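Local structure of protein PTHB1 (Homo sapiens, 4YD8) at residues K21-D25 with L352-G356; Q26-A32 with V82-V87. The protein forms part of the BBSome, a coat complex thought to sort specific membrane proteins to primary cilia; this chain is the protein's N-terminal seven-bladed beta-propeller. The contacts are given in a common frame with arbitrary orientation. Where two conformers were deposited one is given. Numbering follows the deposited sequence.

Contact 1: K21-D25 with L352-G356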
loop_
_atom_site.group_PDB
_atom_site.type_symbol
_atom_site.label_atom_id
_atom_site.label_comp_id
_atom_site.label_asym_id
_atom_site.label_seq_id
_atom_site.Cartn_x
_atom_site.Cartn_y
_atom_site.Cartn_z
ATOM N N LYS A 21 -0.073 2.419 -22.759
ATOM C CA LYS A 21 1.106 1.598 -22.483
ATOM C C LYS A 21 1.931 2.167 -21.331
ATOM O O LYS A 21 3.156 2.206 -21.389
ATOM C CB LYS A 21 1.976 1.455 -23.737
ATOM C CG LYS A 21 1.217 1.034 -24.995
ATOM C CD LYS A 21 0.175 -0.042 -24.706
ATOM C CE LYS A 21 -0.539 -0.494 -25.980
ATOM N NZ LYS A 21 -2.011 -0.248 -25.903
ATOM N N GLU A 22 1.246 2.611 -20.284
ATOM C CA GLU A 22 1.914 3.013 -19.058
ATOM C C GLU A 22 2.235 1.773 -18.221
ATOM O O GLU A 22 1.649 0.715 -18.416
ATOM C CB GLU A 22 1.048 4.013 -18.274
ATOM C CG GLU A 22 0.769 5.292 -19.079
ATOM C CD GLU A 22 0.128 6.404 -18.265
ATOM O OE1 GLU A 22 0.245 6.397 -17.022
ATOM O OE2 GLU A 22 -0.470 7.309 -18.881
ATOM N N GLU A 23 3.182 1.915 -17.300
ATOM C CA GLU A 23 3.649 0.830 -16.445
ATOM C C GLU A 23 3.501 1.227 -14.981
ATOM O O GLU A 23 3.610 2.402 -14.607
ATOM C CB GLU A 23 5.114 0.460 -16.760
ATOM C CG GLU A 23 5.357 0.097 -18.218
ATOM C CD GLU A 23 6.834 0.049 -18.592
ATOM O OE1 GLU A 23 7.689 0.416 -17.755
ATOM O OE2 GLU A 23 7.136 -0.362 -19.730
ATOM N N PHE A 24 3.220 0.226 -14.157
ATOM C CA PHE A 24 2.901 0.414 -12.752
ATOM C C PHE A 24 3.513 -0.718 -11.954
ATOM O O PHE A 24 3.806 -1.772 -12.508
ATOM C CB PHE A 24 1.385 0.413 -12.540
ATOM C CG PHE A 24 0.654 1.410 -13.388
ATOM C CD1 PHE A 24 0.382 1.144 -14.727
ATOM C CD2 PHE A 24 0.217 2.596 -12.844
ATOM C CE1 PHE A 24 -0.281 2.073 -15.504
ATOM C CE2 PHE A 24 -0.456 3.519 -13.617
ATOM C CZ PHE A 24 -0.696 3.256 -14.949
ATOM N N ASP A 25 3.701 -0.528 -10.657
ATOM C CA ASP A 25 4.122 -1.646 -9.815
ATOM C C ASP A 25 3.458 -1.520 -8.456
ATOM O O ASP A 25 2.621 -0.638 -8.250
ATOM C CB ASP A 25 5.646 -1.688 -9.669
ATOM C CG ASP A 25 6.186 -3.100 -9.467
ATOM O OD1 ASP A 25 5.431 -3.997 -9.021
ATOM O OD2 ASP A 25 7.384 -3.309 -9.755
ATOM N N LEU A 352 -4.926 -3.477 -9.684
ATOM C CA LEU A 352 -4.158 -2.766 -10.695
ATOM C C LEU A 352 -3.118 -3.700 -11.310
ATOM O O LEU A 352 -2.366 -4.360 -10.582
ATOM C CB LEU A 352 -3.462 -1.545 -10.081
ATOM C CG LEU A 352 -2.522 -0.759 -11.004
ATOM C CD1 LEU A 352 -3.300 -0.058 -12.120
ATOM C CD2 LEU A 352 -1.732 0.242 -10.188
ATOM N N SER A 353 -3.072 -3.752 -12.640
ATOM C CA SER A 353 -2.077 -4.571 -13.348
ATOM C C SER A 353 -0.856 -3.721 -13.722
ATOM O O SER A 353 -0.900 -2.488 -13.634
ATOM C CB SER A 353 -2.686 -5.202 -14.602
ATOM O OG SER A 353 -2.914 -4.223 -15.599
ATOM N N ASP A 354 0.234 -4.349 -14.159
ATOM C CA ASP A 354 1.437 -3.559 -14.397
ATOM C C ASP A 354 1.358 -2.758 -15.693
ATOM O O ASP A 354 2.217 -1.920 -15.954
ATOM C CB ASP A 354 2.710 -4.429 -14.371
ATOM C CG ASP A 354 2.805 -5.431 -15.519
ATOM O OD1 ASP A 354 2.003 -5.394 -16.474
ATOM O OD2 ASP A 354 3.742 -6.260 -15.464
ATOM N N ASP A 355 0.323 -2.991 -16.498
ATOM C CA ASP A 355 0.151 -2.178 -17.694
ATOM C C ASP A 355 -1.093 -1.288 -17.597
ATOM O O ASP A 355 -1.556 -0.724 -18.589
ATOM C CB ASP A 355 0.104 -3.066 -18.944
ATOM C CG ASP A 355 -1.065 -4.029 -18.938
ATOM O OD1 ASP A 355 -1.702 -4.212 -17.880
ATOM O OD2 ASP A 355 -1.340 -4.615 -20.002
ATOM N N GLY A 356 -1.623 -1.143 -16.391
ATOM C CA GLY A 356 -2.607 -0.104 -16.156
ATOM C C GLY A 356 -4.064 -0.496 -16.252
ATOM O O GLY A 356 -4.920 0.373 -16.372
HETATM O O HOH W 1 -1.548 1.777 -19.918
#
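A connecting segment packs here against a tight hairpin turn where the seven-bladed propeller closes its ring. The type I turn Ser353-Gly356 joins strands 348-353 and 357-362 of the last blade, which N-terminal strand 8-17 completes by pairing with 357-362; residues 21-25 lead from that strand to strand 29-32 of the next blade. The segments meet through backbone polar contacts and the Phe24 side chain. Phe24 N donates to Asp354 O at 3.0 Å, and that carbonyl also takes a CA-H...O contact from Glu23 CA at 3.1 Å. A water bridges Glu22 N and Asp355 O. Leu352 CD1 lies over one face of the Phe24 ring, and Phe24 CE1 is 3.3 Å from Gly356 CA. Glycine suits that position twice over: a CB would clash with the ring, and the backbone angles (phi 95°) disfavour one. Buried Glu22 turns to Ser48 and Arg54. Main-chain polarity thus fixes the register and the aromatic ring supplies apolar burial, without a charge pair between the segments.

Contact 2: Q26-A32 with V82-V87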
loop_
_atom_site.group_PDB
_atom_site.type_symbol
_atom_site.label_atom_id
_atom_site.label_comp_id
_atom_site.label_asym_id
_atom_site.label_seq_id
_atom_site.Cartn_x
_atom_site.Cartn_y
_atom_site.Cartn_z
ATOM N N GLN A 26 3.821 -2.412 -7.543
ATOM C CA GLN A 26 3.310 -2.339 -6.189
ATOM C C GLN A 26 3.786 -0.995 -5.637
ATOM O O GLN A 26 4.895 -0.549 -5.934
ATOM C CB GLN A 26 3.800 -3.524 -5.341
ATOM C CG GLN A 26 5.113 -3.323 -4.606
ATOM C CD GLN A 26 5.619 -4.612 -3.936
ATOM O OE1 GLN A 26 5.653 -5.679 -4.552
ATOM N NE2 GLN A 26 6.001 -4.511 -2.670
ATOM N N GLY A 27 2.944 -0.331 -4.869
ATOM C CA GLY A 27 3.268 1.022 -4.452
ATOM C C GLY A 27 2.460 2.081 -5.185
ATOM O O GLY A 27 2.212 3.153 -4.640
ATOM N N CYS A 28 2.043 1.781 -6.416
ATOM C CA CYS A 28 1.410 2.776 -7.283
ATOM C C CYS A 28 -0.086 2.946 -7.018
ATOM O O CYS A 28 -0.697 3.833 -7.584
ATOM C CB CYS A 28 1.597 2.398 -8.756
ATOM S SG CYS A 28 3.293 2.660 -9.354
ATOM N N LEU A 29 -0.662 2.066 -6.202
ATOM C CA LEU A 29 -2.115 2.076 -5.937
ATOM C C LEU A 29 -2.422 2.437 -4.481
ATOM O O LEU A 29 -1.881 1.818 -3.552
ATOM C CB LEU A 29 -2.709 0.699 -6.267
ATOM C CG LEU A 29 -4.190 0.525 -5.904
ATOM C CD1 LEU A 29 -5.058 1.478 -6.731
ATOM C CD2 LEU A 29 -4.610 -0.938 -6.094
ATOM N N CYS A 30 -3.289 3.421 -4.276
ATOM C CA CYS A 30 -3.692 3.791 -2.940
ATOM C C CYS A 30 -5.203 4.001 -2.900
ATOM O O CYS A 30 -5.783 4.564 -3.827
ATOM C CB CYS A 30 -2.944 5.056 -2.496
ATOM S SG CYS A 30 -3.286 5.551 -0.808
ATOM N N LEU A 31 -5.821 3.490 -1.848
ATOM C CA LEU A 31 -7.257 3.663 -1.617
ATOM C C LEU A 31 -7.466 4.448 -0.329
ATOM O O LEU A 31 -7.183 3.939 0.755
ATOM C CB LEU A 31 -7.957 2.307 -1.512
ATOM C CG LEU A 31 -8.844 1.739 -2.618
ATOM C CD1 LEU A 31 -9.437 0.397 -2.160
ATOM C CD2 LEU A 31 -9.968 2.714 -3.011
ATOM N N ALA A 32 -7.971 5.675 -0.430
ATOM C CA ALA A 32 -8.092 6.496 0.773
ATOM C C ALA A 32 -9.050 7.655 0.589
ATOM O O ALA A 32 -9.352 8.051 -0.539
ATOM C CB ALA A 32 -6.698 7.050 1.180
ATOM N N VAL A 82 6.384 8.225 -10.978
ATOM C CA VAL A 82 5.866 8.033 -9.635
ATOM C C VAL A 82 6.277 6.652 -9.133
ATOM O O VAL A 82 5.972 5.643 -9.765
ATOM C CB VAL A 82 4.343 8.189 -9.589
ATOM C CG1 VAL A 82 3.821 7.885 -8.192
ATOM C CG2 VAL A 82 3.950 9.595 -10.011
ATOM N N LEU A 83 7.002 6.619 -8.018
ATOM C CA LEU A 83 7.458 5.361 -7.426
ATOM C C LEU A 83 6.462 4.809 -6.410
ATOM O O LEU A 83 6.346 3.602 -6.243
ATOM C CB LEU A 83 8.807 5.544 -6.744
ATOM C CG LEU A 83 9.969 5.966 -7.654
ATOM C CD1 LEU A 83 11.279 5.896 -6.890
ATOM C CD2 LEU A 83 10.002 5.093 -8.896
ATOM N N GLN A 84 5.762 5.699 -5.717
ATOM C CA GLN A 84 4.830 5.274 -4.672
ATOM C C GLN A 84 3.859 6.395 -4.333
ATOM O O GLN A 84 4.204 7.570 -4.464
ATOM C CB GLN A 84 5.611 4.840 -3.423
ATOM C CG GLN A 84 4.788 4.034 -2.413
ATOM C CD GLN A 84 5.629 3.479 -1.284
ATOM O OE1 GLN A 84 6.851 3.311 -1.418
ATOM N NE2 GLN A 84 4.982 3.192 -0.155
ATOM N N VAL A 85 2.644 6.034 -3.922
ATOM C CA VAL A 85 1.689 7.010 -3.394
ATOM C C VAL A 85 1.161 6.516 -2.043
ATOM O O VAL A 85 0.949 5.309 -1.855
ATOM C CB VAL A 85 0.497 7.256 -4.363
ATOM C CG1 VAL A 85 0.941 8.091 -5.568
ATOM C CG2 VAL A 85 -0.090 5.941 -4.823
ATOM N N GLU A 86 0.987 7.443 -1.106
ATOM C CA GLU A 86 0.420 7.136 0.210
ATOM C C GLU A 86 -0.396 8.339 0.670
ATOM O O GLU A 86 -0.186 9.452 0.202
ATOM C CB GLU A 86 1.492 6.827 1.264
ATOM C CG GLU A 86 2.401 5.601 1.003
ATOM C CD GLU A 86 1.669 4.258 0.918
ATOM O OE1 GLU A 86 0.490 4.132 1.362
ATOM O OE2 GLU A 86 2.309 3.301 0.419
ATOM N N VAL A 87 -1.303 8.107 1.607
ATOM C CA VAL A 87 -2.190 9.154 2.092
ATOM C C VAL A 87 -2.164 9.099 3.599
ATOM O O VAL A 87 -2.323 8.026 4.180
ATOM C CB VAL A 87 -3.635 8.962 1.565
ATOM C CG1 VAL A 87 -4.602 9.935 2.269
ATOM C CG2 VAL A 87 -3.666 9.126 0.037
HETATM O O HOH W 2 -1.366 2.176 -0.291
HETATM O O HOH W 3 0.451 2.708 -2.133
#
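Neighbouring blades of the beta-propeller meet here along their innermost strands, 29-32 and 84-88, close to the centre of the molecule. Their short segments run nearly parallel, 11° apart, with axes 6.4 Å apart at closest approach. Val85 N donates to Gly27 O at 3.0 Å, the one direct hydrogen bond between the segments. Glycine fits at 27 because its phi is positive and a CB would crowd Leu83 O. Each strand is the first of a four-stranded antiparallel sheet, the blade of a propeller, and strand 84-88 enters its own through a classic beta bulge, Leu83 and Gln84 facing Leu102. Farther along, the strands stand too far apart for regular sheet pairing and side chains fill the gap, small Cys30 and Ala32 accepting branched valines: Cys30 CB lies 3.8 Å from Val85 CG2, Cys30 SG 3.7 Å from Val87 CG2, and Ala32 CB 3.6 Å from Val87 CB. Water 3 bridges Leu29 O and Val85 O, and Gln84 NE2 donates to Glu86 OE2 at 2.7 Å.

Overall arrangement
Both contacts use one continuous run of chain, residues 21-32, which first passes the turn of the last hairpin and then becomes the first strand of the next blade. Contact 1 lies farther out, its centre about 15 Å from that of the chain against about 6 Å for contact 2, and combines a buried aromatic with exposed acidic residues; contact 2 has no fully exposed residue among those touching and relies on Cys30 and Ala32 packed against Val85 and Val87, with water between the backbones. Each has a single direct hydrogen bond between its segments, backbone to backbone. The run thus touches the closing blade at one end and the second blade at the other; the contacts also meet directly, Leu352 CD2 lying 4.1 Å from Leu29 CB.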